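Local coordinates for protein amidohydrolase (Brucella melitensis biovar Abortus, PDB 4F0L) that probably acts as a metal-dependent deaminase of the amidohydrolase family, holding an iron ion in the metal site of its barrel, at residues 36-41 / 387-393; 154-158 / 438-442; 167-173 / 219-225. One frame throughout, in Å; residues are numbered along the deposited sequence.

Contact 1. Residues 36-41 / 387-393; sequences GVICSI and LKKGASA
Strand 37-42 is entered through Gly36, whose positive phi (74°) turns the chain into the extended run. Gly36 O accepts Ala393 N at 2.9 Å, and a water bridges it to Ser392, lying 3.0 Å from Gly36 O and 2.7 Å from Ser392 OG; that hydroxyl also pairs with Asp394. Val37 faces Ser392 as a non-hydrogen-bonded antiparallel pair, CA to CA 4.4 Å, and its CG1 lies 3.3 Å from Ala391 O. Ile38 makes the next two backbone bonds: Ile38 N donates to Ala391 O (2.9 Å) and Ile38 O receives Gly390 N (2.8 Å). The donor of the second, Gly390, sits in a type II turn of residues 388-391, closed by Ala391 N to Lys388 O (3.1 Å), and takes its positive-phi corner (83°). In the m,t rotamer, Ile38 points toward the loop, CG1 4.0 Å from Ala393 CB and CD1 4.3 Å from Leu387 CD2. Cys39 and Ser40 direct CB away, although Ser40 CB still lies 4.0 Å from Lys389 NZ. Ile41, also m,t, sets CD1 3.4 Å from Leu387 O, while Lys389 runs alongside the strand so that its NZ bonds Ile41 O at 3.1 Å. The loop thus pairs briefly with the edge strand of the sheet containing 29-34, joining N- and C-terminal parts of the chain in the small beta domain that accompanies the barrel in amidohydrolases.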
# COMPACT_ATOMS: atom_id res chain seq x y z
N GLY B 36 29.19 18.38 -5.30
CA GLY B 36 27.78 18.03 -5.06
C GLY B 36 26.81 18.27 -6.21
O GLY B 36 25.59 18.24 -6.02
N VAL B 37 27.35 18.57 -7.40
CA VAL B 37 26.57 18.87 -8.58
C VAL B 37 26.92 17.83 -9.64
O VAL B 37 28.05 17.33 -9.68
CB VAL B 37 26.86 20.35 -9.06
CG1 VAL B 37 26.20 20.69 -10.39
CG2 VAL B 37 26.42 21.37 -8.00
N ILE B 38 25.99 17.55 -10.54
CA ILE B 38 26.24 16.65 -11.68
C ILE B 38 27.01 17.44 -12.72
O ILE B 38 26.50 18.39 -13.31
CB ILE B 38 24.93 16.07 -12.26
CG1 ILE B 38 24.28 15.18 -11.22
CG2 ILE B 38 25.16 15.21 -13.50
CD1 ILE B 38 22.83 14.79 -11.59
N CYS B 39 28.25 17.04 -12.95
CA CYS B 39 29.09 17.81 -13.86
C CYS B 39 29.03 17.24 -15.27
O CYS B 39 29.32 17.96 -16.24
CB CYS B 39 30.53 17.89 -13.33
SG CYS B 39 31.35 16.29 -13.17
N SER B 40 28.69 15.96 -15.40
CA SER B 40 28.64 15.30 -16.72
C SER B 40 27.73 14.08 -16.70
O SER B 40 27.56 13.43 -15.67
CB SER B 40 30.06 14.89 -17.16
OG SER B 40 30.60 13.95 -16.26
N ILE B 41 27.10 13.82 -17.84
CA ILE B 41 26.36 12.59 -18.07
C ILE B 41 26.74 12.12 -19.47
O ILE B 41 26.58 12.86 -20.43
CB ILE B 41 24.83 12.79 -18.02
CG1 ILE B 41 24.38 13.25 -16.63
CG2 ILE B 41 24.12 11.48 -18.34
CD1 ILE B 41 22.93 13.74 -16.65
N LEU B 387 18.09 14.36 -13.15
CA LEU B 387 19.28 13.72 -13.72
C LEU B 387 19.73 14.48 -14.95
O LEU B 387 19.57 14.03 -16.07
CB LEU B 387 19.01 12.24 -14.07
CG LEU B 387 19.04 11.27 -12.90
CD1 LEU B 387 18.82 9.85 -13.40
CD2 LEU B 387 20.38 11.36 -12.18
N LYS B 388 20.26 15.67 -14.71
CA LYS B 388 20.68 16.60 -15.75
C LYS B 388 22.00 17.21 -15.34
O LYS B 388 22.27 17.42 -14.15
CB LYS B 388 19.73 17.81 -15.87
CG LYS B 388 18.24 17.53 -16.01
CD LYS B 388 17.53 18.84 -15.65
CE LYS B 388 16.06 18.71 -15.54
NZ LYS B 388 15.57 19.86 -14.70
N LYS B 389 22.78 17.59 -16.34
CA LYS B 389 23.98 18.37 -16.10
C LYS B 389 23.62 19.66 -15.37
O LYS B 389 22.61 20.30 -15.68
CB LYS B 389 24.71 18.60 -17.44
CG LYS B 389 25.02 17.27 -18.18
CD LYS B 389 25.47 17.26 -19.66
CE LYS B 389 27.01 17.13 -19.89
NZ LYS B 389 27.69 15.80 -20.29
N GLY B 390 24.40 20.01 -14.34
CA GLY B 390 24.15 21.20 -13.55
C GLY B 390 23.12 21.07 -12.45
O GLY B 390 22.97 22.00 -11.66
N ALA B 391 22.42 19.95 -12.38
CA ALA B 391 21.53 19.66 -11.26
C ALA B 391 22.32 19.26 -10.02
O ALA B 391 23.48 18.84 -10.09
CB ALA B 391 20.56 18.56 -11.62
N SER B 392 21.68 19.39 -8.87
CA SER B 392 22.23 18.80 -7.64
C SER B 392 22.42 17.31 -7.87
O SER B 392 21.59 16.70 -8.56
CB SER B 392 21.32 19.02 -6.43
OG SER B 392 22.03 18.70 -5.23
N ALA B 393 23.50 16.72 -7.33
CA ALA B 393 23.73 15.28 -7.47
C ALA B 393 22.85 14.51 -6.48
O ALA B 393 23.32 13.98 -5.49
CB ALA B 393 25.23 14.91 -7.35
O HOH W 1 23.94 20.63 -5.09

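Contact 2. Residues 154-158 / 438-442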
# COMPACT_ATOMS: atom_id res chain seq x y z
N ALA B 154 17.24 18.34 9.15
CA ALA B 154 17.56 18.13 7.74
C ALA B 154 19.09 18.08 7.50
O ALA B 154 19.57 17.23 6.73
CB ALA B 154 16.91 19.21 6.87
N THR B 155 19.84 18.98 8.15
CA THR B 155 21.28 19.02 8.02
C THR B 155 21.92 17.73 8.51
O THR B 155 22.77 17.14 7.83
CB THR B 155 21.90 20.21 8.78
OG1 THR B 155 21.37 21.41 8.24
CG2 THR B 155 23.46 20.22 8.65
N THR B 156 21.49 17.26 9.67
CA THR B 156 22.04 16.03 10.22
C THR B 156 21.72 14.86 9.29
O THR B 156 22.57 13.98 9.07
CB THR B 156 21.47 15.72 11.63
OG1 THR B 156 21.76 16.80 12.50
CG2 THR B 156 22.03 14.40 12.19
N ALA B 157 20.49 14.86 8.77
CA ALA B 157 20.04 13.77 7.87
C ALA B 157 20.75 13.78 6.51
O ALA B 157 20.88 12.74 5.84
CB ALA B 157 18.53 13.82 7.67
N GLY B 158 21.19 14.97 6.12
CA GLY B 158 21.70 15.23 4.77
C GLY B 158 20.55 15.34 3.78
O GLY B 158 20.74 15.13 2.60
N ARG B 438 19.90 1.32 4.04
CA ARG B 438 20.15 1.82 5.40
C ARG B 438 20.84 3.20 5.40
O ARG B 438 21.91 3.38 4.82
CB ARG B 438 21.02 0.81 6.13
CG ARG B 438 21.43 1.24 7.52
CD ARG B 438 22.40 0.22 8.17
NE ARG B 438 21.67 -0.87 8.77
CZ ARG B 438 21.11 -0.85 9.97
NH1 ARG B 438 21.22 0.19 10.76
NH2 ARG B 438 20.46 -1.92 10.41
N HIS B 439 20.21 4.16 6.06
CA HIS B 439 20.82 5.45 6.32
C HIS B 439 21.93 5.31 7.30
O HIS B 439 21.80 4.62 8.31
CB HIS B 439 19.79 6.42 6.88
CG HIS B 439 20.24 7.89 6.91
ND1 HIS B 439 21.08 8.37 7.87
CD2 HIS B 439 19.92 8.96 6.10
CE1 HIS B 439 21.28 9.67 7.66
NE2 HIS B 439 20.58 10.05 6.57
N ARG B 440 23.02 6.01 7.02
CA ARG B 440 24.20 5.97 7.86
C ARG B 440 23.94 6.31 9.36
O ARG B 440 24.70 5.89 10.17
CB ARG B 440 25.29 6.89 7.27
CG ARG B 440 24.85 8.33 7.10
CD ARG B 440 25.95 9.21 6.51
NE ARG B 440 26.44 10.16 7.51
CZ ARG B 440 25.74 11.21 7.97
NH1 ARG B 440 26.29 11.97 8.88
NH2 ARG B 440 24.49 11.53 7.53
N LEU B 441 22.89 7.05 9.69
CA LEU B 441 22.53 7.38 11.09
C LEU B 441 21.18 6.79 11.61
O LEU B 441 20.59 7.27 12.60
CB LEU B 441 22.46 8.92 11.20
CG LEU B 441 23.70 9.81 11.02
CD1 LEU B 441 23.41 11.29 11.33
CD2 LEU B 441 24.86 9.30 11.87
N ARG B 442 20.67 5.74 10.95
CA ARG B 442 19.34 5.21 11.32
C ARG B 442 19.24 4.87 12.80
O ARG B 442 18.31 5.31 13.48
CB ARG B 442 18.96 3.98 10.47
CG ARG B 442 17.58 3.41 10.78
CD ARG B 442 17.44 1.92 10.45
NE ARG B 442 17.42 1.69 9.00
CZ ARG B 442 17.34 0.50 8.41
NH1 ARG B 442 17.33 -0.61 9.13
NH2 ARG B 442 17.28 0.42 7.09
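The His439 imidazole meets the last turn of helix 145-157 with its edge, its NE2 donating to Ala157 O at 2.8 Å nearly in the plane of the ring. The ring's other nitrogen faces its own chain: His439 ND1 accepts Leu441 N (2.9 Å), so both ring nitrogens are bonded, one to the helix and one to the histidine's own turn. That turn, residues 439-442, is type I, with Arg442 N bonded to His439 O at 3.1 Å, and it places Leu441 at the N-cap of helix 442-457. Carbonyls at a helix C-terminus lack partners further along the helix, and here Ala157 O finds the histidine. The helix itself stops in a Schellman motif, Gly158 being the C-prime residue with positive phi and Gly158 N bonded to Thr155 O (3.2 Å). Beside the histidine, Thr156 CG2 and Leu441 CD1 touch at 3.5 Å, the Thr156 hydroxyl being turned to Ala152. Arg440 NH2 adds a weak bond to Thr156 O, 3.5 Å long; its stronger partner is Gln433. Helix 103-119 borders the junction as well: Val115 and Leu118 pack on His439, Leu111 on Ala157, and Glu119 takes both His439 N and the Arg442 guanidinium, where strand 438-439 leads into the C-terminal helix.

Contact 3. Residues 167-173 / 219-225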
# COMPACT_ATOMS: atom_id res chain seq x y z
N PHE B 167 1.73 30.53 7.51
CA PHE B 167 1.00 31.65 8.03
C PHE B 167 -0.39 31.16 8.38
O PHE B 167 -1.09 30.63 7.51
CB PHE B 167 0.91 32.83 7.05
CG PHE B 167 0.13 33.97 7.63
CD1 PHE B 167 0.72 34.84 8.53
CD2 PHE B 167 -1.23 34.08 7.40
CE1 PHE B 167 -0.00 35.85 9.13
CE2 PHE B 167 -1.97 35.07 7.99
CZ PHE B 167 -1.35 35.97 8.86
N TYR B 168 -0.79 31.39 9.62
CA TYR B 168 -2.07 30.91 10.18
C TYR B 168 -2.57 31.93 11.20
O TYR B 168 -1.86 32.26 12.14
CB TYR B 168 -1.81 29.58 10.89
CG TYR B 168 -3.01 28.71 11.22
CD1 TYR B 168 -4.07 29.17 12.00
CD2 TYR B 168 -3.05 27.40 10.80
CE1 TYR B 168 -5.15 28.35 12.30
CE2 TYR B 168 -4.11 26.59 11.10
CZ TYR B 168 -5.15 27.08 11.84
OH TYR B 168 -6.18 26.22 12.12
N ALA B 169 -3.78 32.44 11.02
CA ALA B 169 -4.31 33.47 11.92
C ALA B 169 -5.78 33.31 12.33
O ALA B 169 -6.23 34.03 13.20
CB ALA B 169 -4.10 34.84 11.29
N HIS B 170 -6.53 32.41 11.69
CA HIS B 170 -7.98 32.32 11.86
C HIS B 170 -8.51 30.92 11.83
O HIS B 170 -7.88 30.01 11.26
CB HIS B 170 -8.65 33.16 10.78
CG HIS B 170 -8.16 34.56 10.76
ND1 HIS B 170 -8.54 35.47 11.67
CD2 HIS B 170 -7.22 35.19 9.96
CE1 HIS B 170 -7.92 36.61 11.45
NE2 HIS B 170 -7.09 36.44 10.41
N SER B 171 -9.65 30.73 12.47
CA SER B 171 -10.26 29.42 12.60
C SER B 171 -11.42 29.22 11.61
O SER B 171 -12.08 28.21 11.69
CB SER B 171 -10.77 29.23 14.02
OG SER B 171 -11.84 30.14 14.27
N GLY B 172 -11.66 30.16 10.71
CA GLY B 172 -12.76 29.99 9.74
C GLY B 172 -12.85 31.09 8.71
O GLY B 172 -12.28 32.17 8.92
N PHE B 173 -13.60 30.84 7.62
CA PHE B 173 -13.81 31.83 6.54
C PHE B 173 -14.27 33.16 7.13
O PHE B 173 -14.97 33.19 8.15
CB PHE B 173 -14.84 31.34 5.46
CG PHE B 173 -14.28 30.30 4.55
CD1 PHE B 173 -13.40 30.64 3.53
CD2 PHE B 173 -14.58 28.97 4.74
CE1 PHE B 173 -12.85 29.67 2.71
CE2 PHE B 173 -14.04 28.00 3.92
CZ PHE B 173 -13.17 28.35 2.91
N ARG B 219 -9.36 29.12 4.96
CA ARG B 219 -10.05 29.33 6.24
C ARG B 219 -9.18 30.10 7.21
O ARG B 219 -9.68 30.86 8.05
CB ARG B 219 -10.31 27.99 6.97
CG ARG B 219 -11.37 27.11 6.39
CD ARG B 219 -11.71 26.06 7.43
NE ARG B 219 -12.49 25.01 6.79
CZ ARG B 219 -13.82 25.01 6.69
NH1 ARG B 219 -14.58 25.96 7.25
NH2 ARG B 219 -14.41 24.02 6.03
N ALA B 220 -7.89 29.82 7.15
CA ALA B 220 -6.97 30.21 8.20
C ALA B 220 -6.38 31.59 7.94
O ALA B 220 -5.73 32.15 8.81
CB ALA B 220 -5.90 29.16 8.40
N VAL B 221 -6.64 32.15 6.76
CA VAL B 221 -6.00 33.38 6.34
C VAL B 221 -7.05 34.24 5.66
O VAL B 221 -7.89 33.70 4.92
CB VAL B 221 -4.84 33.07 5.36
CG1 VAL B 221 -4.09 34.33 5.00
CG2 VAL B 221 -3.85 32.05 5.94
N THR B 222 -7.04 35.55 5.91
CA THR B 222 -7.91 36.48 5.19
C THR B 222 -7.28 36.86 3.83
O THR B 222 -6.07 36.69 3.65
CB THR B 222 -8.17 37.81 5.95
OG1 THR B 222 -6.98 38.60 5.96
CG2 THR B 222 -8.59 37.58 7.40
N PRO B 223 -8.09 37.40 2.89
CA PRO B 223 -7.53 37.87 1.62
C PRO B 223 -6.39 38.89 1.75
O PRO B 223 -5.39 38.78 1.04
CB PRO B 223 -8.74 38.47 0.89
CG PRO B 223 -9.88 37.64 1.41
CD PRO B 223 -9.56 37.43 2.88
N ASP B 224 -6.51 39.85 2.66
CA ASP B 224 -5.44 40.84 2.88
C ASP B 224 -4.17 40.19 3.41
O ASP B 224 -3.06 40.54 3.00
CB ASP B 224 -5.92 41.94 3.87
CG ASP B 224 -7.01 42.82 3.28
OD1 ASP B 224 -7.29 42.71 2.08
OD2 ASP B 224 -7.57 43.67 4.02
N GLU B 225 -4.32 39.25 4.34
CA GLU B 225 -3.16 38.59 4.90
C GLU B 225 -2.49 37.74 3.82
O GLU B 225 -1.27 37.65 3.77
CB GLU B 225 -3.55 37.71 6.08
CG GLU B 225 -4.08 38.47 7.30
CD GLU B 225 -4.89 37.56 8.23
OE1 GLU B 225 -5.18 36.38 7.87
OE2 GLU B 225 -5.26 38.03 9.32
O HOH W 2 -14.72 28.37 7.75
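Two loops at the C-terminal ends of adjacent barrel strands, 160-167 and 210-215, meet here on the side of the (βα)8 barrel that carries the metal site; the Tyr168 side chain is about 10 Å from the iron ion. Ala220 O is the shared acceptor, bonded by Ala169 N at 3.0 Å and, weakly and at a poorer angle, by His170 N, also 3.0 Å away. In return Ala220 CA comes within 3.2 Å of His170 O as a CA-H...O contact. Ala220 CB sits squarely over the Tyr168 ring, 3.8 Å from its centroid, a CH-pi contact. Further along, His170 NE2 donates to Glu225 OE2 (2.7 Å). This carboxylate belongs to a capping box at the start of helix 223-229: Glu225 OE1 accepts Thr222 N (2.8 Å), and Glu225 N bonds Thr222 OG1 (3.2 Å). One glutamate therefore ties the helix start to the opposing loop. Phe167 CD2 packs on Val221 CG2 at 3.6 Å, and Arg219 CG lies over the face of Phe173, 4.2 Å from the ring centroid. A water 2.7 Å from Phe173 N also meets Arg219 NH1, weakly. Helix 246-256 contributes Asp251, in a salt bridge with Arg219, and Trp255, which meets the Phe173 ring; Tyr168 meets the ring of His216, just past strand 210-215.

How the contacts relate
All three contacts are partly buried and lie well away from the centre of the chain. Contact 1 belongs to the beta domain and depends mainly on backbone bonds and aliphatic side chains. Contact 2 is much smaller, burying 160 Å² against about 550 Å² in each of the others, and rests on side chains that reach helix-end carbonyls. Contact 3 links neighbouring barrel loops and is the one near the metal site, with aromatic rings and a histidine-carboxylate bond. It is nested in the chain within both other contacts, whose segments alternate, and lies across the chain's centre from them, its nearest atoms about 27 Å from contact 1 and 19 Å from contact 2.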